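Local coordinates for putative translation initiation inhibitor (Salmonella typhimurium, PDB 3GTZ), which is of unknown function but belongs to the RutC (YjgF-like) family and may inhibit translation initiation, at residues S15-Y20 with L24-V29. Numbering follows the deposited sequence.
Sequences SDVVIY and LWYTGV
Val-18 O accepts a hydrogen bond from the backbone N of Trp-25 at 2.9 Å, nearly in line with the Val-18 C=O bond, and Leu-24 CA adds a C-H...O contact to the same oxygen. The return bond, Val-18 N to Trp-25 O at 3.1 Å, is nearly straight (171° at the hydrogen); the two reciprocal bonds make Val-18 and Trp-25 an antiparallel hydrogen-bonded pair. Ile-19 and Leu-24 follow as a non-hydrogen-bonded pair. On their face, Val-17 CG1 sits 3.7 Å from Leu-24 CG, and Leu-24 CD1 also meets Ile-19 CG1. Helix 37-54 packs on this side through Val-51, which touches both Val-17 and Tyr-26. With CG beside its own backbone N (chi1 -77°), the Trp-25 indole runs along the neighbouring strand on the other face: Val-18 O lies in the ring plane at its edge, and CZ3 comes within 4.1 Å of Tyr-20 CB. Leu-63 of the second subunit packs on Trp-25. At Asp-16, where the chain of strand 15-20 turns a corner, the edge of the Tyr-26 ring lies against Asp-16, CD1 3.1 Å from Asp-16 O, with the Asp-16 carboxylate standing almost perpendicular to the ring (88°). Asp-16 and Val-17 both face Ile-8, a classic beta bulge on the side of strand 6-10. With axes 4.7 Å apart, antiparallel pairing and only three residues between the segments, strands 15-20 and 23-28 form a beta hairpin in the mixed sheet of the YjgF-like fold, its helix-covered face opposite one that meets a neighbouring subunit.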
ATOM      1  N   SER A  15      12.615   2.744  10.423  1.00 56.69           N
ATOM      2  CA  SER A  15      13.642   3.249   9.544  1.00 55.37           C
ATOM      3  C   SER A  15      12.982   4.329   8.689  1.00 54.56           C
ATOM      4  O   SER A  15      11.802   4.272   8.393  1.00 54.82           O
ATOM      5  CB  SER A  15      14.164   2.125   8.638  1.00 55.55           C
ATOM      6  OG  SER A  15      14.977   1.202   9.322  1.00 52.81           O
ATOM      7  N   ASP A  16      13.725   5.327   8.283  1.00 53.07           N
ATOM      8  CA  ASP A  16      13.101   6.386   7.543  1.00 52.46           C
ATOM      9  C   ASP A  16      12.967   5.962   6.078  1.00 50.08           C
ATOM     10  O   ASP A  16      11.945   6.218   5.454  1.00 49.93           O
ATOM     11  CB  ASP A  16      13.918   7.661   7.702  1.00 53.02           C
ATOM     12  CG  ASP A  16      13.203   8.872   7.196  1.00 56.87           C
ATOM     13  OD1 ASP A  16      12.033   9.079   7.626  1.00 60.86           O
ATOM     14  OD2 ASP A  16      13.833   9.637   6.397  1.00 62.82           O
ATOM     15  N   VAL A  17      13.983   5.278   5.558  1.00 47.60           N
ATOM     16  CA  VAL A  17      14.028   4.850   4.153  1.00 46.02           C
ATOM     17  C   VAL A  17      14.565   3.420   4.036  1.00 44.59           C
ATOM     18  O   VAL A  17      15.482   3.059   4.732  1.00 45.27           O
ATOM     19  CB  VAL A  17      14.906   5.806   3.307  1.00 45.50           C
ATOM     20  CG1 VAL A  17      14.613   5.642   1.846  1.00 44.79           C
ATOM     21  CG2 VAL A  17      14.681   7.257   3.733  1.00 44.82           C
ATOM     22  N   VAL A  18      13.977   2.598   3.181  1.00 43.20           N
ATOM     23  CA  VAL A  18      14.505   1.283   2.926  1.00 42.44           C
ATOM     24  C   VAL A  18      14.782   1.118   1.448  1.00 42.46           C
ATOM     25  O   VAL A  18      13.999   1.550   0.635  1.00 43.83           O
ATOM     26  CB  VAL A  18      13.526   0.206   3.362  1.00 42.51           C
ATOM     27  CG1 VAL A  18      14.030  -1.164   2.899  1.00 39.86           C
ATOM     28  CG2 VAL A  18      13.344   0.255   4.892  1.00 42.79           C
ATOM     29  N   ILE A  19      15.890   0.482   1.103  1.00 42.16           N
ATOM     30  CA  ILE A  19      16.294   0.311  -0.278  1.00 41.73           C
ATOM     31  C   ILE A  19      16.630  -1.146  -0.485  1.00 41.07           C
ATOM     32  O   ILE A  19      17.438  -1.698   0.248  1.00 41.48           O
ATOM     33  CB  ILE A  19      17.508   1.148  -0.609  1.00 41.94           C
ATOM     34  CG1 ILE A  19      17.197   2.641  -0.423  1.00 43.76           C
ATOM     35  CG2 ILE A  19      17.941   0.892  -2.048  1.00 43.94           C
ATOM     36  CD1 ILE A  19      18.400   3.491  -0.109  1.00 44.43           C
ATOM     37  N   TYR A  20      16.000  -1.770  -1.472  1.00 40.42           N
ATOM     38  CA  TYR A  20      16.225  -3.172  -1.757  1.00 40.89           C
ATOM     39  C   TYR A  20      15.843  -3.450  -3.188  1.00 41.29           C
ATOM     40  O   TYR A  20      14.853  -2.912  -3.680  1.00 40.51           O
ATOM     41  CB  TYR A  20      15.390  -4.067  -0.819  1.00 39.79           C
ATOM     42  CG  TYR A  20      15.409  -5.582  -1.113  1.00 40.45           C
ATOM     43  CD1 TYR A  20      16.464  -6.380  -0.715  1.00 38.81           C
ATOM     44  CD2 TYR A  20      14.317  -6.228  -1.719  1.00 41.10           C
ATOM     45  CE1 TYR A  20      16.453  -7.762  -0.926  1.00 38.22           C
ATOM     46  CE2 TYR A  20      14.326  -7.617  -1.961  1.00 37.71           C
ATOM     47  CZ  TYR A  20      15.382  -8.366  -1.553  1.00 37.93           C
ATOM     48  OH  TYR A  20      15.396  -9.738  -1.760  1.00 39.34           O
ATOM     49  N   LEU A  24      13.015   1.572  -3.596  1.00 40.82           N
ATOM     50  CA  LEU A  24      13.150   2.413  -2.423  1.00 40.52           C
ATOM     51  C   LEU A  24      11.740   2.668  -1.932  1.00 40.74           C
ATOM     52  O   LEU A  24      10.834   2.977  -2.734  1.00 40.59           O
ATOM     53  CB  LEU A  24      13.817   3.742  -2.795  1.00 39.94           C
ATOM     54  CG  LEU A  24      13.953   4.797  -1.673  1.00 41.26           C
ATOM     55  CD1 LEU A  24      15.124   5.822  -1.930  1.00 38.31           C
ATOM     56  CD2 LEU A  24      12.634   5.525  -1.459  1.00 39.46           C
ATOM     57  N   TRP A  25      11.554   2.523  -0.625  1.00 41.05           N
ATOM     58  CA  TRP A  25      10.259   2.706   0.020  1.00 41.04           C
ATOM     59  C   TRP A  25      10.436   3.784   1.073  1.00 41.77           C
ATOM     60  O   TRP A  25      11.485   3.829   1.763  1.00 41.25           O
ATOM     61  CB  TRP A  25       9.864   1.459   0.746  1.00 40.59           C
ATOM     62  CG  TRP A  25       9.357   0.339  -0.062  1.00 40.58           C
ATOM     63  CD1 TRP A  25       8.037   0.011  -0.273  1.00 39.73           C
ATOM     64  CD2 TRP A  25      10.127  -0.686  -0.682  1.00 38.43           C
ATOM     65  NE1 TRP A  25       7.944  -1.120  -1.035  1.00 39.08           N
ATOM     66  CE2 TRP A  25       9.210  -1.581  -1.294  1.00 40.35           C
ATOM     67  CE3 TRP A  25      11.490  -0.932  -0.797  1.00 39.48           C
ATOM     68  CZ2 TRP A  25       9.624  -2.716  -2.010  1.00 40.91           C
ATOM     69  CZ3 TRP A  25      11.917  -2.064  -1.548  1.00 39.78           C
ATOM     70  CH2 TRP A  25      10.987  -2.936  -2.127  1.00 40.80           C
ATOM     71  N   TYR A  26       9.402   4.608   1.229  1.00 42.39           N
ATOM     72  CA  TYR A  26       9.442   5.761   2.123  1.00 42.58           C
ATOM     73  C   TYR A  26       8.060   6.287   2.344  1.00 43.20           C
ATOM     74  O   TYR A  26       7.250   6.235   1.452  1.00 42.30           O
ATOM     75  CB  TYR A  26      10.253   6.872   1.456  1.00 43.03           C
ATOM     76  CG  TYR A  26      10.275   8.184   2.200  1.00 43.05           C
ATOM     77  CD1 TYR A  26      10.991   8.310   3.393  1.00 42.82           C
ATOM     78  CD2 TYR A  26       9.608   9.302   1.712  1.00 42.70           C
ATOM     79  CE1 TYR A  26      11.038   9.510   4.088  1.00 42.50           C
ATOM     80  CE2 TYR A  26       9.624  10.518   2.419  1.00 42.90           C
ATOM     81  CZ  TYR A  26      10.361  10.616   3.596  1.00 44.31           C
ATOM     82  OH  TYR A  26      10.434  11.822   4.295  1.00 45.79           O
ATOM     83  N   THR A  27       7.827   6.869   3.512  1.00 45.06           N
ATOM     84  CA  THR A  27       6.570   7.491   3.849  1.00 46.50           C
ATOM     85  C   THR A  27       6.853   8.904   4.329  1.00 47.35           C
ATOM     86  O   THR A  27       7.557   9.090   5.295  1.00 48.26           O
ATOM     87  CB  THR A  27       5.825   6.691   4.960  1.00 47.45           C
ATOM     88  OG1 THR A  27       5.128   5.574   4.370  1.00 47.38           O
ATOM     89  CG2 THR A  27       4.800   7.597   5.695  1.00 48.26           C
ATOM     90  N   GLY A  28       6.296   9.910   3.675  1.00 47.89           N
ATOM     91  CA  GLY A  28       6.552  11.261   4.100  1.00 48.29           C
ATOM     92  C   GLY A  28       5.444  11.720   5.010  1.00 49.46           C
ATOM     93  O   GLY A  28       4.272  11.480   4.743  1.00 48.13           O
ATOM     94  N   VAL A  29       5.833  12.364   6.100  1.00 51.47           N
ATOM     95  CA  VAL A  29       4.899  12.928   7.036  1.00 53.34           C
ATOM     96  C   VAL A  29       5.249  14.396   7.253  1.00 54.28           C
ATOM     97  O   VAL A  29       6.408  14.792   7.067  1.00 54.14           O
ATOM     98  CB  VAL A  29       4.905  12.141   8.370  1.00 53.84           C
ATOM     99  CG1 VAL A  29       4.875  10.647   8.094  1.00 53.79           C
ATOM    100  CG2 VAL A  29       6.129  12.488   9.185  1.00 54.99           C
TER